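Local coordinates for protein 3-ketosteroid-delta4-5alpha-dehydrogenase (Rhodococcus jostii, PDB 4AT2) that oxidises 3-ketosteroids with the help of bound FAD, probably introducing the delta-4 double bond during bacterial steroid catabolism, at residues T36-E41 against E247-A252; L68-T73 against M223-L228; G234-I239 against P469-A474. All blocks are in the same frame, centred on the assembly; numbering follows the deposited sequence.

Contact 1. Residues T36-E41 against E247-A252; sequences TEWDYE and EVAVRA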
loop_
_atom_site.group_PDB
_atom_site.type_symbol
_atom_site.label_atom_id
_atom_site.label_comp_id
_atom_site.label_asym_id
_atom_site.label_seq_id
_atom_site.Cartn_x
_atom_site.Cartn_y
_atom_site.Cartn_z
ATOM N N THR A 36 16.473 6.841 37.849
ATOM C CA THR A 36 16.989 6.931 39.215
ATOM C C THR A 36 16.767 5.638 39.996
ATOM O O THR A 36 17.614 5.243 40.804
ATOM C CB THR A 36 16.404 8.139 39.981
ATOM O OG1 THR A 36 14.990 7.971 40.149
ATOM C CG2 THR A 36 16.672 9.439 39.221
ATOM N N GLU A 37 15.630 4.987 39.753
ATOM C CA GLU A 37 15.366 3.670 40.325
ATOM C C GLU A 37 14.475 2.841 39.410
ATOM O O GLU A 37 13.621 3.379 38.701
ATOM C CB GLU A 37 14.759 3.770 41.733
ATOM C CG GLU A 37 13.295 4.182 41.782
ATOM C CD GLU A 37 12.655 3.888 43.127
ATOM O OE1 GLU A 37 13.051 4.522 44.128
ATOM O OE2 GLU A 37 11.754 3.019 43.182
ATOM N N TRP A 38 14.693 1.531 39.430
ATOM C CA TRP A 38 13.887 0.597 38.657
ATOM C C TRP A 38 12.801 0.062 39.536
ATOM O O TRP A 38 13.076 -0.492 40.603
ATOM C CB TRP A 38 14.759 -0.534 38.136
ATOM C CG TRP A 38 15.821 -0.076 37.164
ATOM C CD1 TRP A 38 17.183 0.103 37.408
ATOM C CD2 TRP A 38 15.642 0.269 35.747
ATOM N NE1 TRP A 38 17.836 0.522 36.270
ATOM C CE2 TRP A 38 16.972 0.644 35.241
ATOM C CE3 TRP A 38 14.557 0.310 34.880
ATOM C CZ2 TRP A 38 17.175 1.034 33.927
ATOM C CZ3 TRP A 38 14.778 0.703 33.556
ATOM C CH2 TRP A 38 16.056 1.052 33.090
ATOM N N ASP A 39 11.554 0.246 39.120
ATOM C CA ASP A 39 10.413 -0.239 39.891
ATOM C C ASP A 39 10.291 -1.752 39.839
ATOM O O ASP A 39 9.859 -2.385 40.809
ATOM C CB ASP A 39 9.119 0.409 39.404
ATOM C CG ASP A 39 9.128 1.895 39.590
ATOM O OD1 ASP A 39 8.718 2.347 40.677
ATOM O OD2 ASP A 39 9.587 2.616 38.687
ATOM N N TYR A 40 10.670 -2.322 38.698
ATOM C CA TYR A 40 10.639 -3.758 38.483
ATOM C C TYR A 40 11.874 -4.125 37.676
ATOM O O TYR A 40 12.428 -3.282 36.966
ATOM C CB TYR A 40 9.381 -4.191 37.708
ATOM C CG TYR A 40 8.055 -3.816 38.342
ATOM C CD1 TYR A 40 7.452 -2.598 38.053
ATOM C CD2 TYR A 40 7.392 -4.691 39.209
ATOM C CE1 TYR A 40 6.242 -2.238 38.623
ATOM C CE2 TYR A 40 6.171 -4.344 39.784
ATOM C CZ TYR A 40 5.601 -3.117 39.479
ATOM O OH TYR A 40 4.384 -2.750 40.027
ATOM N N GLU A 41 12.301 -5.379 37.789
ATOM C CA GLU A 41 13.427 -5.898 37.008
ATOM C C GLU A 41 13.157 -7.346 36.616
ATOM O O GLU A 41 12.569 -8.104 37.383
ATOM C CB GLU A 41 14.745 -5.836 37.795
ATOM C CG GLU A 41 15.167 -4.455 38.267
ATOM C CD GLU A 41 16.430 -4.487 39.119
ATOM O OE1 GLU A 41 17.473 -4.983 38.628
ATOM O OE2 GLU A 41 16.378 -4.021 40.282
ATOM N N GLU A 247 4.304 6.963 36.707
ATOM C CA GLU A 247 5.383 6.477 35.851
ATOM C C GLU A 247 6.209 5.432 36.587
ATOM O O GLU A 247 6.590 5.633 37.748
ATOM C CB GLU A 247 6.287 7.624 35.381
ATOM C CG GLU A 247 7.504 7.131 34.608
ATOM C CD GLU A 247 8.331 8.239 33.988
ATOM O OE1 GLU A 247 7.767 9.053 33.233
ATOM O OE2 GLU A 247 9.554 8.276 34.238
ATOM N N VAL A 248 6.474 4.315 35.910
ATOM C CA VAL A 248 7.345 3.267 36.432
ATOM C C VAL A 248 8.425 2.924 35.400
ATOM O O VAL A 248 8.223 3.108 34.194
ATOM C CB VAL A 248 6.558 2.001 36.853
ATOM C CG1 VAL A 248 5.586 2.314 37.988
ATOM C CG2 VAL A 248 5.810 1.391 35.666
ATOM N N ALA A 249 9.574 2.443 35.871
ATOM C CA ALA A 249 10.622 1.952 34.958
ATOM C C ALA A 249 10.862 0.471 35.215
ATOM O O ALA A 249 10.938 0.037 36.363
ATOM C CB ALA A 249 11.908 2.750 35.140
ATOM N N VAL A 250 10.979 -0.304 34.142
ATOM C CA VAL A 250 11.142 -1.749 34.251
ATOM C C VAL A 250 12.424 -2.150 33.538
ATOM O O VAL A 250 12.572 -1.890 32.344
ATOM C CB VAL A 250 9.944 -2.500 33.618
ATOM C CG1 VAL A 250 10.150 -4.000 33.727
ATOM C CG2 VAL A 250 8.624 -2.092 34.279
ATOM N N ARG A 251 13.342 -2.780 34.270
ATOM C CA ARG A 251 14.642 -3.157 33.725
ATOM C C ARG A 251 14.581 -4.516 33.043
ATOM O O ARG A 251 13.960 -5.441 33.563
ATOM C CB ARG A 251 15.707 -3.188 34.821
ATOM C CG ARG A 251 17.110 -3.209 34.242
ATOM C CD ARG A 251 18.141 -2.736 35.241
ATOM N NE ARG A 251 18.658 -3.830 36.053
ATOM C CZ ARG A 251 19.631 -4.656 35.667
ATOM N NH1 ARG A 251 20.176 -4.534 34.458
ATOM N NH2 ARG A 251 20.049 -5.615 36.487
ATOM N N ALA A 252 15.210 -4.612 31.868
ATOM C CA ALA A 252 15.294 -5.861 31.106
ATOM C C ALA A 252 16.762 -6.219 30.927
ATOM O O ALA A 252 17.444 -5.637 30.072
ATOM C CB ALA A 252 14.608 -5.708 29.742
HETATM O O HOH W 1 7.309 4.588 40.308
#

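Contact 2. Residues L68-T73 against M223-L228; sequences LVLERT and MRVQTL. With FAD (flavin-adenine dinucleotide), chain D.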
loop_
_atom_site.group_PDB
_atom_site.type_symbol
_atom_site.label_atom_id
_atom_site.label_comp_id
_atom_site.label_asym_id
_atom_site.label_seq_id
_atom_site.Cartn_x
_atom_site.Cartn_y
_atom_site.Cartn_z
ATOM N N LEU A 68 9.059 -11.266 32.980
ATOM C CA LEU A 68 7.979 -10.395 33.430
ATOM C C LEU A 68 7.171 -9.884 32.242
ATOM O O LEU A 68 7.718 -9.246 31.352
ATOM C CB LEU A 68 8.534 -9.219 34.249
ATOM C CG LEU A 68 7.567 -8.113 34.697
ATOM C CD1 LEU A 68 6.462 -8.682 35.586
ATOM C CD2 LEU A 68 8.331 -6.993 35.405
ATOM N N VAL A 69 5.870 -10.174 32.249
ATOM C CA VAL A 69 4.960 -9.691 31.215
ATOM C C VAL A 69 4.288 -8.424 31.726
ATOM O O VAL A 69 3.827 -8.387 32.860
ATOM C CB VAL A 69 3.884 -10.748 30.869
ATOM C CG1 VAL A 69 2.969 -10.247 29.751
ATOM C CG2 VAL A 69 4.538 -12.046 30.428
ATOM N N LEU A 70 4.247 -7.395 30.883
ATOM C CA LEU A 70 3.592 -6.134 31.220
ATOM C C LEU A 70 2.344 -5.990 30.350
ATOM O O LEU A 70 2.438 -5.941 29.119
ATOM C CB LEU A 70 4.550 -4.974 30.954
ATOM C CG LEU A 70 5.949 -5.059 31.555
ATOM C CD1 LEU A 70 6.740 -3.867 31.055
ATOM C CD2 LEU A 70 5.894 -5.046 33.079
ATOM N N GLU A 71 1.175 -5.940 30.984
ATOM C CA GLU A 71 -0.080 -5.919 30.238
ATOM C C GLU A 71 -0.858 -4.654 30.556
ATOM O O GLU A 71 -1.043 -4.315 31.729
ATOM C CB GLU A 71 -0.910 -7.170 30.563
ATOM C CG GLU A 71 -2.373 -7.127 30.133
ATOM C CD GLU A 71 -2.566 -6.841 28.654
ATOM O OE1 GLU A 71 -1.761 -7.332 27.823
ATOM O OE2 GLU A 71 -3.534 -6.115 28.321
ATOM N N ARG A 72 -1.312 -3.966 29.509
ATOM C CA ARG A 72 -1.974 -2.660 29.649
ATOM C C ARG A 72 -3.349 -2.738 30.316
ATOM O O ARG A 72 -3.724 -1.855 31.099
ATOM C CB ARG A 72 -2.086 -2.012 28.267
ATOM C CG ARG A 72 -2.889 -0.734 28.204
ATOM C CD ARG A 72 -2.787 -0.189 26.791
ATOM N NE ARG A 72 -3.517 1.062 26.629
ATOM C CZ ARG A 72 -3.499 1.786 25.513
ATOM N NH1 ARG A 72 -2.780 1.387 24.467
ATOM N NH2 ARG A 72 -4.191 2.913 25.446
ATOM N N THR A 73 -4.107 -3.780 30.000
ATOM C CA THR A 73 -5.442 -3.944 30.594
ATOM C C THR A 73 -5.333 -4.686 31.921
ATOM O O THR A 73 -4.238 -4.902 32.430
ATOM C CB THR A 73 -6.413 -4.692 29.651
ATOM O OG1 THR A 73 -6.043 -6.071 29.592
ATOM C CG2 THR A 73 -6.395 -4.098 28.238
ATOM N N MET A 223 -0.288 -1.898 32.985
ATOM C CA MET A 223 1.019 -1.442 32.538
ATOM C C MET A 223 0.922 -0.926 31.128
ATOM O O MET A 223 0.952 -1.718 30.184
ATOM C CB MET A 223 2.005 -2.607 32.524
ATOM C CG MET A 223 2.697 -2.858 33.837
ATOM S SD MET A 223 4.055 -1.701 34.113
ATOM C CE MET A 223 4.721 -2.464 35.585
ATOM N N ARG A 224 0.796 0.389 30.974
ATOM C CA ARG A 224 0.810 0.968 29.646
ATOM C C ARG A 224 2.235 1.356 29.266
ATOM O O ARG A 224 2.725 2.404 29.656
ATOM C CB ARG A 224 -0.122 2.175 29.554
ATOM C CG ARG A 224 -0.291 2.662 28.113
ATOM C CD ARG A 224 -1.202 3.868 28.018
ATOM N NE ARG A 224 -0.609 5.045 28.652
ATOM C CZ ARG A 224 -1.237 6.206 28.818
ATOM N NH1 ARG A 224 -2.490 6.359 28.394
ATOM N NH2 ARG A 224 -0.612 7.216 29.407
ATOM N N VAL A 225 2.905 0.501 28.501
ATOM C CA VAL A 225 4.281 0.786 28.117
ATOM C C VAL A 225 4.293 2.000 27.195
ATOM O O VAL A 225 3.452 2.102 26.308
ATOM C CB VAL A 225 4.949 -0.445 27.453
ATOM C CG1 VAL A 225 6.377 -0.131 27.021
ATOM C CG2 VAL A 225 4.943 -1.625 28.408
ATOM N N GLN A 226 5.247 2.906 27.419
ATOM C CA GLN A 226 5.288 4.198 26.734
ATOM C C GLN A 226 6.530 4.413 25.875
ATOM O O GLN A 226 6.434 4.961 24.777
ATOM C CB GLN A 226 5.217 5.339 27.751
ATOM C CG GLN A 226 3.877 5.483 28.457
ATOM C CD GLN A 226 3.984 6.364 29.684
ATOM O OE1 GLN A 226 3.073 7.129 30.000
ATOM N NE2 GLN A 226 5.104 6.266 30.378
ATOM N N THR A 227 7.703 4.045 26.395
ATOM C CA THR A 227 8.985 4.347 25.733
ATOM C C THR A 227 10.040 3.296 26.082
ATOM O O THR A 227 9.972 2.692 27.153
ATOM C CB THR A 227 9.554 5.732 26.154
ATOM O OG1 THR A 227 10.359 5.597 27.328
ATOM C CG2 THR A 227 8.460 6.754 26.444
ATOM N N LEU A 228 11.036 3.130 25.215
ATOM C CA LEU A 228 12.144 2.228 25.485
ATOM C C LEU A 228 13.248 2.983 26.207
ATOM O O LEU A 228 13.417 4.184 26.000
ATOM C CB LEU A 228 12.682 1.654 24.177
ATOM C CG LEU A 228 11.638 0.823 23.403
ATOM C CD1 LEU A 228 12.062 0.564 21.966
ATOM C CD2 LEU A 228 11.360 -0.500 24.103
HETATM P PA FAD D . -3.063 -9.279 21.153
HETATM O O1A FAD D . -3.481 -10.694 21.248
HETATM O O2A FAD D . -4.096 -8.241 21.015
HETATM O O5B FAD D . -2.167 -8.944 22.437
HETATM C C5B FAD D . -1.566 -7.656 22.600
HETATM C C4B FAD D . -1.626 -7.274 24.089
HETATM O O4B FAD D . -0.860 -6.054 24.197
HETATM C C3B FAD D . -3.067 -6.933 24.489
HETATM O O3B FAD D . -3.422 -7.685 25.677
HETATM C C2B FAD D . -3.031 -5.422 24.746
HETATM O O2B FAD D . -3.944 -5.061 25.815
HETATM C C1B FAD D . -1.574 -5.206 25.152
HETATM N N9A FAD D . -1.088 -3.824 24.944
HETATM C C8A FAD D . -1.428 -2.947 23.991
HETATM N N7A FAD D . -0.731 -1.830 24.187
HETATM C C5A FAD D . 0.062 -2.009 25.262
HETATM C C6A FAD D . 0.962 -1.230 25.911
HETATM N N6A FAD D . 1.198 0.002 25.458
HETATM N N1A FAD D . 1.626 -1.666 26.995
HETATM C C2A FAD D . 1.408 -2.949 27.475
HETATM N N3A FAD D . 0.479 -3.741 26.806
HETATM C C4A FAD D . -0.170 -3.247 25.719
HETATM N N1 FAD D . -6.366 -14.108 13.535
HETATM C C2 FAD D . -6.067 -15.440 13.317
HETATM O O2 FAD D . -4.938 -15.748 12.960
HETATM N N3 FAD D . -7.048 -16.425 13.508
HETATM C C4 FAD D . -8.344 -16.064 13.880
HETATM O O4 FAD D . -9.185 -16.956 14.023
HETATM C C4X FAD D . -8.647 -14.714 14.094
HETATM N N5 FAD D . -9.900 -14.326 14.434
HETATM C C5X FAD D . -10.220 -13.017 14.405
HETATM C C6 FAD D . -11.556 -12.616 14.500
HETATM C C7 FAD D . -11.898 -11.261 14.488
HETATM C C7M FAD D . -13.260 -10.915 14.588
HETATM C C8 FAD D . -10.887 -10.285 14.366
HETATM C C8M FAD D . -11.159 -8.901 14.354
HETATM C C9 FAD D . -9.552 -10.689 14.283
HETATM C C9A FAD D . -9.216 -12.051 14.278
HETATM N N10 FAD D . -7.926 -12.451 14.162
HETATM C C10 FAD D . -7.660 -13.743 13.923
HETATM C "C1'" FAD D . -6.778 -11.530 14.368
HETATM C "C2'" FAD D . -6.100 -11.837 15.712
HETATM O "O2'" FAD D . -7.132 -11.814 16.699
HETATM C "C3'" FAD D . -5.034 -10.782 16.049
HETATM O "O3'" FAD D . -4.354 -10.307 14.874
HETATM C "C4'" FAD D . -4.015 -11.375 17.035
HETATM O "O4'" FAD D . -4.728 -11.839 18.192
HETATM C "C5'" FAD D . -2.992 -10.317 17.458
HETATM O "O5'" FAD D . -2.017 -10.945 18.313
HETATM P P FAD D . -1.004 -10.039 19.181
HETATM O O1P FAD D . -0.213 -9.171 18.303
HETATM O O2P FAD D . -0.319 -10.950 20.158
HETATM O O3P FAD D . -2.031 -9.005 19.912
#

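Contact 3. Residues G234-I239 against P469-A474; sequences GRVVGI and PGLFAA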
loop_
_atom_site.group_PDB
_atom_site.type_symbol
_atom_site.label_atom_id
_atom_site.label_comp_id
_atom_site.label_asym_id
_atom_site.label_seq_id
_atom_site.Cartn_x
_atom_site.Cartn_y
_atom_site.Cartn_z
ATOM N N GLY A 234 23.281 2.216 22.726
ATOM C CA GLY A 234 22.043 2.087 21.959
ATOM C C GLY A 234 21.287 0.794 22.241
ATOM O O GLY A 234 20.244 0.540 21.644
ATOM N N ARG A 235 21.811 -0.028 23.145
ATOM C CA ARG A 235 21.128 -1.255 23.561
ATOM C C ARG A 235 19.844 -0.932 24.343
ATOM O O ARG A 235 19.842 -0.049 25.204
ATOM C CB ARG A 235 22.053 -2.112 24.439
ATOM C CG ARG A 235 21.392 -3.393 24.923
ATOM C CD ARG A 235 22.212 -4.226 25.896
ATOM N NE ARG A 235 21.433 -5.427 26.206
ATOM C CZ ARG A 235 21.431 -6.535 25.464
ATOM N NH1 ARG A 235 22.211 -6.645 24.394
ATOM N NH2 ARG A 235 20.654 -7.549 25.802
ATOM N N VAL A 236 18.767 -1.659 24.052
ATOM C CA VAL A 236 17.531 -1.524 24.813
ATOM C C VAL A 236 17.712 -2.297 26.113
ATOM O O VAL A 236 17.973 -3.502 26.092
ATOM C CB VAL A 236 16.313 -2.051 24.026
ATOM C CG1 VAL A 236 15.065 -2.063 24.894
ATOM C CG2 VAL A 236 16.083 -1.191 22.790
ATOM N N VAL A 237 17.573 -1.595 27.239
ATOM C CA VAL A 237 17.870 -2.167 28.556
ATOM C C VAL A 237 16.667 -2.100 29.498
ATOM O O VAL A 237 16.767 -2.440 30.676
ATOM C CB VAL A 237 19.085 -1.471 29.216
ATOM C CG1 VAL A 237 20.344 -1.708 28.388
ATOM C CG2 VAL A 237 18.802 0.012 29.428
ATOM N N GLY A 238 15.522 -1.668 28.975
ATOM C CA GLY A 238 14.306 -1.595 29.790
ATOM C C GLY A 238 13.232 -0.776 29.111
ATOM O O GLY A 238 13.384 -0.394 27.952
ATOM N N ILE A 239 12.144 -0.516 29.832
ATOM C CA ILE A 239 11.039 0.291 29.312
ATOM C C ILE A 239 10.531 1.250 30.385
ATOM O O ILE A 239 10.771 1.037 31.573
ATOM C CB ILE A 239 9.854 -0.577 28.793
ATOM C CG1 ILE A 239 9.162 -1.369 29.920
ATOM C CG2 ILE A 239 10.306 -1.524 27.696
ATOM C CD1 ILE A 239 8.137 -0.579 30.722
ATOM N N PRO A 469 20.234 -4.083 19.362
ATOM C CA PRO A 469 20.531 -4.918 20.526
ATOM C C PRO A 469 19.484 -4.802 21.634
ATOM O O PRO A 469 19.025 -3.700 21.945
ATOM C CB PRO A 469 21.905 -4.393 20.988
ATOM C CG PRO A 469 22.506 -3.804 19.752
ATOM C CD PRO A 469 21.339 -3.162 19.051
ATOM N N GLY A 470 19.095 -5.946 22.199
ATOM C CA GLY A 470 18.148 -5.989 23.302
ATOM C C GLY A 470 16.682 -5.920 22.912
ATOM O O GLY A 470 15.820 -5.982 23.793
ATOM N N LEU A 471 16.393 -5.773 21.613
ATOM C CA LEU A 471 15.018 -5.531 21.151
ATOM C C LEU A 471 14.480 -6.613 20.230
ATOM O O LEU A 471 15.060 -6.911 19.182
ATOM C CB LEU A 471 14.901 -4.164 20.469
ATOM C CG LEU A 471 13.460 -3.667 20.257
ATOM C CD1 LEU A 471 12.721 -3.502 21.581
ATOM C CD2 LEU A 471 13.489 -2.367 19.460
ATOM N N PHE A 472 13.346 -7.173 20.634
ATOM C CA PHE A 472 12.715 -8.278 19.924
ATOM C C PHE A 472 11.242 -7.968 19.782
ATOM O O PHE A 472 10.709 -7.111 20.501
ATOM C CB PHE A 472 12.937 -9.574 20.706
ATOM C CG PHE A 472 14.385 -9.814 21.023
ATOM C CD1 PHE A 472 15.206 -10.451 20.096
ATOM C CD2 PHE A 472 14.945 -9.307 22.200
ATOM C CE1 PHE A 472 16.555 -10.626 20.359
ATOM C CE2 PHE A 472 16.298 -9.480 22.467
ATOM C CZ PHE A 472 17.098 -10.146 21.547
ATOM N N ALA A 473 10.573 -8.647 18.855
ATOM C CA ALA A 473 9.147 -8.353 18.634
ATOM C C ALA A 473 8.450 -9.467 17.886
ATOM O O ALA A 473 9.072 -10.156 17.079
ATOM C CB ALA A 473 8.975 -7.030 17.891
ATOM N N ALA A 474 7.152 -9.623 18.144
ATOM C CA ALA A 474 6.346 -10.612 17.429
ATOM C C ALA A 474 4.879 -10.235 17.503
ATOM O O ALA A 474 4.481 -9.395 18.318
ATOM C CB ALA A 474 6.572 -12.007 17.995
#

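Contact 1. Residues T36-E41 against E247-A252
The indole of W38 lies against the side chain of R251, the two crossing at about a right angle. CD of the arginine sits over the five-membered ring as a CH-pi contact, 3.5 Å from CD to the centroid of that W38 ring, while the methyl of A249 meets the benzene part at CE3. A bend at chi3 (89°) turns the R251 guanidinium toward E41, whose OE1 accepts from NE at 3.1 Å in a salt bridge. NE comes to OE1 from above the carboxylate plane, while OE1 lies near the plane of the guanidinium, and NH2 adds a weaker bond. D39 points its carboxylate across V248: OD2 takes the amide of A249 at 2.8 Å on its anti side, and OD1 is joined through a water to O of E247. O of A249 accepts from N of D39 and, weakly, N of Y40. The Y40 ring packs at CD1 on CG2 of V250, on the face of the sheet away from E41 and R251, and its hydroxyl bonds to Q243. With N of R251 bonded to O of Y40 at 2.9 Å, the pairing is that of parallel strands, here at the outer strand 40-42 of a mixed five-stranded sheet.

Contact 2. Residues L68-T73 against M223-L228
L70 extends its two methyls to different partners, CD2 against CE of M223 at 3.8 Å and CD1 against CG2 of V225, the latter side chains crossing at about a right angle. At E71 the backbone pairs with M223, whose N donates to O of E71 at 2.8 Å, while the side chain holds the cofactor. OE1 takes O3B of the FAD ribose and OE2 takes O2B, both at 2.7 Å, consistent with the acidic residue that follows the second strand in Rossmann-type FAD-binding domains. R72 runs extended from CG to NE beside R224, whose CD lies over one face of the R72 guanidinium. CB of R72 packs on the adenine, 3.4 Å from C4A; N7A is near the guanidinium edge without a bond, and D289 forms a salt bridge with NH1. N and OG1 of T73 reach OE2 of E71 from opposite faces of the carboxylate, fixing its rotation. V225 reads the adenine edge with its backbone: N donates to N1A at 2.9 Å, and O accepts from N6A at 3.2 Å. The ribose hydroxyls, the amides of Y49 and T73 and OG1 of T73 all donate to the E71 carboxylate, which is consistent with its being ionised.

Contact 3. Residues G234-I239 against P469-A474
V236 and P469 join two sheets of the FAD-binding domain: strand 236-243 belongs to the mixed sheet, and the chain turning at P469 and G470 leads into strand 471-473, an outer strand of the parallel sheet. The polar link is one backbone hydrogen bond, N of V236 to O of P469, 2.9 Å long and nearly straight at 173°.

Around this bond the van der Waals contacts involve R235. Its side chain leaves with CG anti to the backbone N (chi1 179°) and stays extended to NE, which carries the guanidinium over the turn. There CA of G470 lies over one face of the group, toward the rim, 3.9 Å from NH2, and CB of P469 meets CG of R235 at 4.1 Å. With only a methyl in place of this long chain, as in alanine, G470 would probably lose the guanidinium cover over its CA and P469 the CG contact at its CB, opening a gap over the turn. The close approach also limits what G470 can be: a beta carbon there would run into O of V236, and the positive phi of 83° itself favours glycine.

The apolar contact lies deeper. V236 directs its side chain toward the turn and L471, and both are buried, with V256 and L228 also packing on V236. The two side chains approach obliquely, and the meeting is through a single methyl branch: CG2 of V236, which also touches O of P469, rests 4.0 Å from CB of L471.

Contacts 1 and 2 lie about 11 Å apart between centres, and contact 3 about 14 Å from each. All three reach the mixed five-stranded sheet, in which strands 223-230, 236-243, 246-252 and 40-42 are consecutive neighbours. Contact 1 lies within that sheet, whereas contacts 2 and 3 connect it to strands 67-70 and 471-473 of the parallel sheet. Along the chain contact 2 is nested within the loop closed by contact 1; contact 3 opens after contact 2 closes and crosses contact 1. Y40 and V248 pack on M223, and I239 meets L70 and V225; these side chains link the contacts into shared packing between the two sheets, with contact 2 the one that meets the adenosine of FAD.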